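Long-range contacts in beta-mannosidase (Trichoderma harzianum, PDB 4CVU), which probably hydrolyses non-reducing terminal beta-mannose residues from beta-mannosides, as a retaining glycoside hydrolase of family 2: residues Y534-L544 / I554-T562; I367-F375 / P587-F595. One frame throughout, in Å; residues are numbered along the deposited sequence.

Contact 1: residues Y534-L544 / I554-T562. With NAG (2-acetamido-2-deoxy-beta-D-glucopyranose), chain D; NAG (2-acetamido-2-deoxy-beta-D-glucopyranose), chain F.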
loop_
_atom_site.group_PDB
_atom_site.type_symbol
_atom_site.label_atom_id
_atom_site.label_comp_id
_atom_site.label_asym_id
_atom_site.label_seq_id
_atom_site.Cartn_x
_atom_site.Cartn_y
_atom_site.Cartn_z
ATOM N N TYR A 534 -10.193 21.877 40.456
ATOM C CA TYR A 534 -9.692 22.616 39.329
ATOM C C TYR A 534 -8.259 22.969 39.507
ATOM O O TYR A 534 -7.762 23.155 40.629
ATOM C CB TYR A 534 -10.486 23.924 39.117
ATOM C CG TYR A 534 -10.070 24.737 37.895
ATOM C CD1 TYR A 534 -10.420 24.330 36.613
ATOM C CD2 TYR A 534 -9.349 25.921 38.033
ATOM C CE1 TYR A 534 -10.042 25.052 35.496
ATOM C CE2 TYR A 534 -8.976 26.675 36.919
ATOM C CZ TYR A 534 -9.322 26.231 35.649
ATOM O OH TYR A 534 -8.953 26.944 34.534
ATOM N N SER A 535 -7.584 23.069 38.372
ATOM C CA SER A 535 -6.275 23.641 38.327
ATOM C C SER A 535 -6.198 24.448 37.038
ATOM O O SER A 535 -6.724 24.005 35.997
ATOM C CB SER A 535 -5.216 22.525 38.349
ATOM O OG SER A 535 -3.919 23.055 38.153
ATOM N N PRO A 536 -5.560 25.622 37.100
ATOM C CA PRO A 536 -5.507 26.460 35.918
ATOM C C PRO A 536 -4.637 25.879 34.775
ATOM O O PRO A 536 -4.771 26.317 33.640
ATOM C CB PRO A 536 -4.942 27.777 36.432
ATOM C CG PRO A 536 -4.238 27.438 37.698
ATOM C CD PRO A 536 -4.888 26.229 38.261
ATOM N N CYS A 537 -3.754 24.913 35.081
ATOM C CA CYS A 537 -3.047 24.169 34.019
ATOM C C CYS A 537 -2.563 22.822 34.502
ATOM O O CYS A 537 -2.552 22.531 35.708
ATOM C CB CYS A 537 -1.884 24.963 33.445
ATOM S SG CYS A 537 -0.682 25.428 34.709
ATOM N N SER A 538 -2.159 22.013 33.532
ATOM C CA SER A 538 -1.849 20.597 33.731
ATOM C C SER A 538 -0.688 20.335 34.657
ATOM O O SER A 538 -0.590 19.242 35.192
ATOM C CB SER A 538 -1.504 19.957 32.400
ATOM O OG SER A 538 -0.327 20.556 31.872
ATOM N N ALA A 539 0.218 21.299 34.797
ATOM C CA ALA A 539 1.364 21.162 35.669
ATOM C C ALA A 539 1.730 22.483 36.293
ATOM O O ALA A 539 2.002 23.457 35.583
ATOM C CB ALA A 539 2.576 20.620 34.879
ATOM N N ASN A 540 1.763 22.516 37.615
ATOM C CA ASN A 540 2.110 23.718 38.338
ATOM C C ASN A 540 2.527 23.409 39.786
ATOM O O ASN A 540 2.444 22.286 40.247
ATOM C CB ASN A 540 0.959 24.784 38.277
ATOM C CG ASN A 540 -0.338 24.282 38.852
ATOM O OD1 ASN A 540 -0.457 24.143 40.060
ATOM N ND2 ASN A 540 -1.329 23.957 37.969
ATOM N N ASN A 541 2.996 24.430 40.489
ATOM C CA ASN A 541 3.481 24.277 41.858
ATOM C C ASN A 541 2.417 24.422 42.948
ATOM O O ASN A 541 2.746 24.538 44.142
ATOM C CB ASN A 541 4.622 25.269 42.105
ATOM C CG ASN A 541 5.867 24.900 41.336
ATOM O OD1 ASN A 541 6.217 23.736 41.248
ATOM N ND2 ASN A 541 6.518 25.875 40.757
ATOM N N GLY A 542 1.150 24.366 42.543
ATOM C CA GLY A 542 0.047 24.436 43.474
ATOM C C GLY A 542 -0.412 25.845 43.764
ATOM O O GLY A 542 0.137 26.823 43.210
ATOM N N TRP A 543 -1.419 25.935 44.637
ATOM C CA TRP A 543 -2.012 27.217 45.034
ATOM C C TRP A 543 -1.659 27.612 46.471
ATOM O O TRP A 543 -1.467 26.768 47.347
ATOM C CB TRP A 543 -3.529 27.188 44.884
ATOM C CG TRP A 543 -4.254 26.029 45.485
ATOM C CD1 TRP A 543 -4.561 24.849 44.858
ATOM C CD2 TRP A 543 -4.824 25.930 46.807
ATOM N NE1 TRP A 543 -5.261 24.038 45.701
ATOM C CE2 TRP A 543 -5.446 24.678 46.897
ATOM C CE3 TRP A 543 -4.871 26.781 47.915
ATOM C CZ2 TRP A 543 -6.100 24.252 48.061
ATOM C CZ3 TRP A 543 -5.523 26.361 49.062
ATOM C CH2 TRP A 543 -6.117 25.113 49.134
ATOM N N LEU A 544 -1.570 28.913 46.694
ATOM C CA LEU A 544 -1.425 29.490 48.036
ATOM C C LEU A 544 -2.787 29.754 48.715
ATOM O O LEU A 544 -2.908 29.603 49.926
ATOM C CB LEU A 544 -0.647 30.803 47.947
ATOM C CG LEU A 544 0.694 30.748 47.196
ATOM C CD1 LEU A 544 1.201 32.144 46.892
ATOM C CD2 LEU A 544 1.731 29.995 48.014
ATOM N N ILE A 554 -7.901 31.999 42.622
ATOM C CA ILE A 554 -6.865 31.016 42.918
ATOM C C ILE A 554 -5.529 31.742 42.868
ATOM O O ILE A 554 -5.120 32.214 41.831
ATOM C CB ILE A 554 -6.863 29.834 41.912
ATOM C CG1 ILE A 554 -8.249 29.174 41.863
ATOM C CG2 ILE A 554 -5.787 28.811 42.310
ATOM C CD1 ILE A 554 -8.371 27.950 40.986
ATOM N N VAL A 555 -4.878 31.872 44.008
ATOM C CA VAL A 555 -3.598 32.572 44.079
ATOM C C VAL A 555 -2.530 31.484 43.909
ATOM O O VAL A 555 -2.233 30.736 44.847
ATOM C CB VAL A 555 -3.433 33.341 45.411
ATOM C CG1 VAL A 555 -2.063 33.984 45.522
ATOM C CG2 VAL A 555 -4.525 34.399 45.567
ATOM N N GLU A 556 -2.018 31.371 42.685
ATOM C CA GLU A 556 -0.944 30.380 42.352
ATOM C C GLU A 556 0.363 30.655 43.066
ATOM O O GLU A 556 0.739 31.790 43.261
ATOM C CB GLU A 556 -0.705 30.356 40.861
ATOM C CG GLU A 556 -1.846 29.738 40.056
ATOM C CD GLU A 556 -1.907 28.244 40.287
ATOM O OE1 GLU A 556 -1.167 27.502 39.578
ATOM O OE2 GLU A 556 -2.635 27.819 41.206
ATOM N N ARG A 557 1.035 29.588 43.481
ATOM C CA ARG A 557 2.384 29.686 44.034
ATOM C C ARG A 557 3.391 30.190 43.034
ATOM O O ARG A 557 4.268 30.962 43.357
ATOM C CB ARG A 557 2.883 28.328 44.554
ATOM C CG ARG A 557 4.111 28.471 45.429
ATOM C CD ARG A 557 4.475 27.185 46.105
ATOM N NE ARG A 557 3.663 26.951 47.262
ATOM C CZ ARG A 557 3.894 27.493 48.448
ATOM N NH1 ARG A 557 4.887 28.321 48.590
ATOM N NH2 ARG A 557 3.122 27.230 49.475
ATOM N N TYR A 558 3.257 29.721 41.806
ATOM C CA TYR A 558 4.248 29.997 40.781
ATOM C C TYR A 558 5.638 29.617 41.327
ATOM O O TYR A 558 5.855 28.510 41.717
ATOM C CB TYR A 558 4.198 31.453 40.284
ATOM C CG TYR A 558 2.923 31.897 39.670
ATOM C CD1 TYR A 558 2.518 31.379 38.482
ATOM C CD2 TYR A 558 2.130 32.851 40.257
ATOM C CE1 TYR A 558 1.364 31.772 37.890
ATOM C CE2 TYR A 558 0.944 33.250 39.680
ATOM C CZ TYR A 558 0.588 32.701 38.474
ATOM O OH TYR A 558 -0.545 33.034 37.868
ATOM N N TYR A 559 6.546 30.571 41.371
ATOM C CA TYR A 559 7.943 30.327 41.689
ATOM C C TYR A 559 8.308 30.884 43.084
ATOM O O TYR A 559 9.466 31.106 43.381
ATOM C CB TYR A 559 8.852 30.747 40.491
ATOM C CG TYR A 559 8.086 30.498 39.163
ATOM C CD1 TYR A 559 7.380 29.283 38.956
ATOM C CD2 TYR A 559 7.923 31.481 38.220
ATOM C CE1 TYR A 559 6.593 29.057 37.825
ATOM C CE2 TYR A 559 7.130 31.265 37.084
ATOM C CZ TYR A 559 6.467 30.055 36.879
ATOM O OH TYR A 559 5.706 29.868 35.747
ATOM N N ASN A 560 7.296 31.079 43.920
ATOM C CA ASN A 560 7.480 31.454 45.327
ATOM C C ASN A 560 7.785 30.201 46.111
ATOM O O ASN A 560 6.936 29.711 46.848
ATOM C CB ASN A 560 6.230 32.104 45.923
ATOM C CG ASN A 560 5.908 33.454 45.310
ATOM O OD1 ASN A 560 6.585 34.442 45.573
ATOM N ND2 ASN A 560 4.855 33.494 44.489
ATOM N N THR A 561 9.000 29.689 45.942
ATOM C CA THR A 561 9.364 28.386 46.483
ATOM C C THR A 561 10.465 28.479 47.525
ATOM O O THR A 561 11.136 29.516 47.668
ATOM C CB THR A 561 9.808 27.436 45.371
ATOM O OG1 THR A 561 10.905 28.008 44.679
ATOM C CG2 THR A 561 8.663 27.175 44.399
ATOM N N THR A 562 10.631 27.387 48.261
ATOM C CA THR A 562 11.673 27.290 49.265
ATOM C C THR A 562 12.582 26.127 48.886
ATOM O O THR A 562 12.102 25.077 48.404
ATOM C CB THR A 562 11.074 27.047 50.659
ATOM O OG1 THR A 562 10.161 28.102 50.986
ATOM C CG2 THR A 562 12.174 26.987 51.706
HETATM C C1 NAG D . 4.333 34.681 43.815
HETATM C C2 NAG D . 4.766 35.236 42.461
HETATM C C3 NAG D . 4.024 36.514 42.077
HETATM C C4 NAG D . 2.523 36.311 42.237
HETATM C C5 NAG D . 2.214 35.772 43.629
HETATM C C6 NAG D . 0.743 35.427 43.801
HETATM C C7 NAG D . 7.064 34.577 41.946
HETATM C C8 NAG D . 8.520 34.923 42.099
HETATM N N2 NAG D . 6.200 35.439 42.497
HETATM O O3 NAG D . 4.379 36.827 40.739
HETATM O O4 NAG D . 1.802 37.512 42.067
HETATM O O5 NAG D . 2.914 34.568 43.823
HETATM O O6 NAG D . 0.320 34.575 42.777
HETATM O O7 NAG D . 6.724 33.552 41.327
HETATM C C1 NAG F . 0.507 28.026 52.108
HETATM C C2 NAG F . -0.387 29.068 52.811
HETATM C C3 NAG F . 0.074 30.483 52.539
HETATM C C4 NAG F . 1.542 30.612 52.845
HETATM C C5 NAG F . 2.319 29.561 52.049
HETATM C C6 NAG F . 3.812 29.581 52.377
HETATM C C7 NAG F . -2.654 28.180 53.131
HETATM C C8 NAG F . -4.080 28.067 52.638
HETATM N N2 NAG F . -1.785 28.916 52.426
HETATM O O3 NAG F . -0.661 31.309 53.402
HETATM O O4 NAG F . 1.973 31.903 52.509
HETATM O O5 NAG F . 1.839 28.307 52.426
HETATM O O6 NAG F . 4.477 28.762 51.444
HETATM O O7 NAG F . -2.321 27.600 54.154
HETATM O O HOH W 1 -2.984 24.999 41.380
HETATM O O HOH W 2 1.661 27.588 41.025
#
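Trp-543 and Glu-556 form a non-hydrogen-bonded antiparallel pair, their side chains diverging, with backbone bonds to either side of it. Leu-544 N gives to Val-555 O at 2.7 Å, and Arg-557 N to Gly-542 O at 2.9 Å. Gly-542 runs through backbone angles that favour glycine. Farther along, Asn-541 donates ND2 to Tyr-558 O at 2.9 Å, reaching that oxygen from above its carbonyl plane; asparagine suits because its short amide puts an N-H donor on the backbone carbonyl of the turn.

The acid of Glu-556, folded back by a bend at chi2 (-71°), comes against the ring of Pro-536, Glu-556 CD lying 3.6 Å from Pro-536 CG. A water donates both to Glu-556 OE2 and to Asn-540 OD1, the oxygen that also closes an Asx turn onto Gly-542 N. Glu-491 brings another carboxylate near Glu-556 OE1.

Van der Waals contacts accompany these bonds. Leu-544 CD2 sits 3.3 Å from Arg-557 CZ, over the middle of one guanidinium face, while Ile-554 CD1 meets the edge of the Tyr-534 ring at CD2, 3.7 Å away. The flat arginine takes the methyl on its face and keeps its N-H groups for partners round its rim: NH1 reaches Asn-560 O, NH1 and NH2 grip O6 of the chain F sugar, and NE turns to Asn-371.

Asn-560 ends a type II' turn and carries the chain D N-glycan, whose O6 donates to Glu-556 O. This is a short antiparallel bridge with a glycosylated beta turn, built into the loop after strand 534-535 of the catalytic barrel.

Contact 2: residues I367-F375 / P587-F595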
loop_
_atom_site.group_PDB
_atom_site.type_symbol
_atom_site.label_atom_id
_atom_site.label_comp_id
_atom_site.label_asym_id
_atom_site.label_seq_id
_atom_site.Cartn_x
_atom_site.Cartn_y
_atom_site.Cartn_z
ATOM N N ILE A 367 6.534 13.721 55.706
ATOM C CA ILE A 367 6.410 14.137 54.313
ATOM C C ILE A 367 7.084 15.487 54.090
ATOM O O ILE A 367 6.824 16.442 54.806
ATOM C CB ILE A 367 4.928 14.212 53.881
ATOM C CG1 ILE A 367 4.286 12.834 54.024
ATOM C CG2 ILE A 367 4.811 14.673 52.438
ATOM C CD1 ILE A 367 2.789 12.799 53.787
ATOM N N THR A 368 7.948 15.558 53.091
ATOM C CA THR A 368 8.513 16.825 52.640
ATOM C C THR A 368 7.467 17.928 52.399
ATOM O O THR A 368 6.448 17.697 51.719
ATOM C CB THR A 368 9.319 16.645 51.370
ATOM O OG1 THR A 368 10.189 15.520 51.522
ATOM C CG2 THR A 368 10.141 17.905 51.047
ATOM N N PRO A 369 7.737 19.134 52.932
ATOM C CA PRO A 369 6.877 20.318 52.794
ATOM C C PRO A 369 6.823 20.788 51.357
ATOM O O PRO A 369 7.656 20.394 50.539
ATOM C CB PRO A 369 7.574 21.398 53.650
ATOM C CG PRO A 369 8.523 20.674 54.501
ATOM C CD PRO A 369 8.938 19.444 53.741
ATOM N N GLY A 370 5.834 21.620 51.081
ATOM C CA GLY A 370 5.546 22.086 49.748
ATOM C C GLY A 370 4.055 22.058 49.487
ATOM O O GLY A 370 3.249 22.511 50.305
ATOM N N ASN A 371 3.701 21.537 48.314
ATOM C CA ASN A 371 2.307 21.435 47.935
ATOM C C ASN A 371 1.987 20.030 47.435
ATOM O O ASN A 371 2.778 19.399 46.777
ATOM C CB ASN A 371 1.999 22.418 46.822
ATOM C CG ASN A 371 1.678 23.788 47.322
ATOM O OD1 ASN A 371 2.549 24.501 47.797
ATOM N ND2 ASN A 371 0.394 24.171 47.214
ATOM N N ASN A 372 0.791 19.606 47.709
ATOM C CA ASN A 372 0.349 18.319 47.332
ATOM C C ASN A 372 0.156 18.341 45.858
ATOM O O ASN A 372 0.129 19.411 45.256
ATOM C CB ASN A 372 -1.005 18.067 47.959
ATOM C CG ASN A 372 -0.911 17.720 49.405
ATOM O OD1 ASN A 372 -0.681 16.585 49.762
ATOM N ND2 ASN A 372 -1.124 18.690 50.234
ATOM N N TRP A 373 0.031 17.163 45.285
ATOM C CA TRP A 373 -0.579 16.941 43.966
ATOM C C TRP A 373 -1.031 15.494 43.965
ATOM O O TRP A 373 -0.284 14.648 43.590
ATOM C CB TRP A 373 0.397 17.222 42.814
ATOM C CG TRP A 373 -0.218 17.248 41.481
ATOM C CD1 TRP A 373 -0.762 16.208 40.795
ATOM C CD2 TRP A 373 -0.393 18.409 40.646
ATOM N NE1 TRP A 373 -1.245 16.644 39.585
ATOM C CE2 TRP A 373 -1.046 17.992 39.474
ATOM C CE3 TRP A 373 -0.077 19.739 40.789
ATOM C CZ2 TRP A 373 -1.389 18.858 38.469
ATOM C CZ3 TRP A 373 -0.429 20.627 39.797
ATOM C CH2 TRP A 373 -1.081 20.168 38.618
ATOM N N HIS A 374 -2.246 15.242 44.417
ATOM C CA HIS A 374 -2.811 13.914 44.448
ATOM C C HIS A 374 -4.338 13.900 44.405
ATOM O O HIS A 374 -4.973 14.904 44.507
ATOM C CB HIS A 374 -2.285 13.075 45.621
ATOM C CG HIS A 374 -2.810 13.482 46.956
ATOM N ND1 HIS A 374 -2.165 14.388 47.765
ATOM C CD2 HIS A 374 -3.915 13.097 47.628
ATOM C CE1 HIS A 374 -2.850 14.544 48.871
ATOM N NE2 HIS A 374 -3.916 13.774 48.814
ATOM N N PHE A 375 -4.882 12.706 44.277
ATOM C CA PHE A 375 -6.296 12.503 44.193
ATOM C C PHE A 375 -6.802 11.714 45.413
ATOM O O PHE A 375 -6.069 10.891 45.949
ATOM C CB PHE A 375 -6.607 11.764 42.903
ATOM C CG PHE A 375 -6.469 12.601 41.664
ATOM C CD1 PHE A 375 -5.249 12.738 41.020
ATOM C CD2 PHE A 375 -7.581 13.242 41.120
ATOM C CE1 PHE A 375 -5.159 13.492 39.881
ATOM C CE2 PHE A 375 -7.486 13.986 39.970
ATOM C CZ PHE A 375 -6.284 14.131 39.366
ATOM N N PRO A 587 12.896 12.812 37.895
ATOM C CA PRO A 587 12.434 13.922 38.761
ATOM C C PRO A 587 11.814 13.414 40.064
ATOM O O PRO A 587 11.088 12.417 40.036
ATOM C CB PRO A 587 11.382 14.616 37.900
ATOM C CG PRO A 587 10.879 13.556 36.986
ATOM C CD PRO A 587 12.064 12.674 36.685
ATOM N N VAL A 588 12.132 14.056 41.190
ATOM C CA VAL A 588 11.499 13.767 42.484
ATOM C C VAL A 588 10.264 14.656 42.695
ATOM O O VAL A 588 10.405 15.809 43.035
ATOM C CB VAL A 588 12.516 13.927 43.654
ATOM C CG1 VAL A 588 11.842 13.713 44.988
ATOM C CG2 VAL A 588 13.651 12.883 43.525
ATOM N N GLY A 589 9.057 14.127 42.453
ATOM C CA GLY A 589 7.816 14.889 42.600
ATOM C C GLY A 589 6.680 14.173 43.311
ATOM O O GLY A 589 6.854 13.071 43.826
ATOM N N ARG A 590 5.513 14.792 43.335
ATOM C CA ARG A 590 4.344 14.258 44.038
ATOM C C ARG A 590 3.476 13.338 43.124
ATOM O O ARG A 590 2.594 12.591 43.588
ATOM C CB ARG A 590 3.460 15.422 44.497
ATOM C CG ARG A 590 4.125 16.515 45.332
ATOM C CD ARG A 590 4.473 16.087 46.757
ATOM N NE ARG A 590 4.951 17.264 47.489
ATOM C CZ ARG A 590 5.595 17.258 48.653
ATOM N NH1 ARG A 590 5.865 16.119 49.294
ATOM N NH2 ARG A 590 5.975 18.422 49.184
ATOM N N PHE A 591 3.736 13.398 41.829
ATOM C CA PHE A 591 2.853 12.727 40.837
ATOM C C PHE A 591 3.522 12.919 39.505
ATOM O O PHE A 591 4.014 14.014 39.217
ATOM C CB PHE A 591 1.483 13.443 40.828
ATOM C CG PHE A 591 0.382 12.716 40.063
ATOM C CD1 PHE A 591 0.364 12.698 38.688
ATOM C CD2 PHE A 591 -0.679 12.116 40.752
ATOM C CE1 PHE A 591 -0.660 12.051 37.999
ATOM C CE2 PHE A 591 -1.703 11.470 40.070
ATOM C CZ PHE A 591 -1.688 11.450 38.690
ATOM N N ALA A 592 3.514 11.886 38.657
ATOM C CA ALA A 592 4.177 11.972 37.380
ATOM C C ALA A 592 3.072 11.891 36.343
ATOM O O ALA A 592 2.487 10.838 36.180
ATOM C CB ALA A 592 5.144 10.811 37.228
ATOM N N ASN A 593 2.739 13.019 35.722
ATOM C CA ASN A 593 1.599 13.090 34.811
ATOM C C ASN A 593 1.940 12.884 33.343
ATOM O O ASN A 593 1.028 12.712 32.511
ATOM C CB ASN A 593 0.843 14.410 35.013
ATOM C CG ASN A 593 1.485 15.586 34.321
ATOM O OD1 ASN A 593 2.685 15.736 34.332
ATOM N ND2 ASN A 593 0.662 16.467 33.751
ATOM N N GLU A 594 3.248 12.927 33.054
ATOM C CA GLU A 594 3.833 12.804 31.695
ATOM C C GLU A 594 5.258 12.298 31.726
ATOM O O GLU A 594 6.128 12.868 32.410
ATOM C CB GLU A 594 3.928 14.165 30.989
ATOM C CG GLU A 594 2.651 14.820 30.591
ATOM C CD GLU A 594 2.820 15.953 29.579
ATOM O OE1 GLU A 594 3.736 15.886 28.742
ATOM O OE2 GLU A 594 1.960 16.898 29.539
ATOM N N PHE A 595 5.523 11.272 30.928
ATOM C CA PHE A 595 6.907 10.814 30.698
ATOM C C PHE A 595 6.973 9.826 29.558
ATOM O O PHE A 595 6.039 9.030 29.355
ATOM C CB PHE A 595 7.532 10.217 31.964
ATOM C CG PHE A 595 6.737 9.086 32.562
ATOM C CD1 PHE A 595 5.645 9.342 33.410
ATOM C CD2 PHE A 595 7.088 7.764 32.310
ATOM C CE1 PHE A 595 4.924 8.292 33.969
ATOM C CE2 PHE A 595 6.362 6.711 32.861
ATOM C CZ PHE A 595 5.297 6.976 33.703
#
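Arg-590 reaches into the curved backbone of residues 367-371 and meets it chiefly through carbonyl oxygens. Its chain bends at chi2 (-72°) and then runs extended, which carries the guanidinium along the loop to Thr-368. There NH2, at 2.7 Å, and NH1, at 3.0 Å, both grip Thr-368 O end-on, arriving from the same face of its carbonyl plane. Neither bond is straight, as expected when two nitrogens share one acceptor. NE adds a weak bond to Asn-371 O at 3.1 Å, so the two ends of the guanidinium hold carbonyls three residues apart. Outside the two segments NH2 also gives to Ile-566 O and NH1 to Glu-698 O. Arginine suits this buried place because one rigid, flat cation can serve several backbone carbonyls at once, and those bonds fix its rotation. Ile-367 CG2 lies 3.6 Å from NH1, an apolar neighbour beside the polar cluster, and Gly-370 passes NH2 with no side chain in the way.

Trp-373 and Phe-591 carry the other half. With CG opposite the backbone N (chi1 -170°), the indole swings over so that Trp-373 CD1 rests 3.6 Å from Phe-591 CB, and the two side chains cross at about a right angle; the five-membered ring and the phenyl ring are inclined at 53°, so the pair is oblique. Phe-591 CE2 then reaches the edge of the Phe-375 ring, 3.9 Å from CD1, and Leu-704 of strand 702-705 also touches Phe-591. Trp-373 and His-374 make a classic beta bulge opposite Ser-354, and the three rings form an aromatic cluster joining the first arm of the hairpin 374-377/380-389 to the residues just before strand 592-595, in the (beta/alpha)8-type barrel of a family 2 glycosidase.

How the contacts relate
Along the chain the order is 367-375, 534-544, 554-562, 587-595, so contact 1 is nested within the long loop that contact 2 closes. Their centres are about 12 Å apart on the same side of the chain's centre. Both reach the same mixed sheet, contact 1 through strand 534-535 and contact 2 through strand 374-377, and the other half of contact 2 leads into strand 592-595, which pairs in parallel with 570-572. They also touch directly: the Asn-371 side chain probably bonds Arg-557 NE with OD1 (2.7 Å) and Trp-543 O with ND2 (3.2 Å), while Trp-373 CZ3 packs on Asn-540 O. One asparagine therefore couples these two loops of the barrel domain.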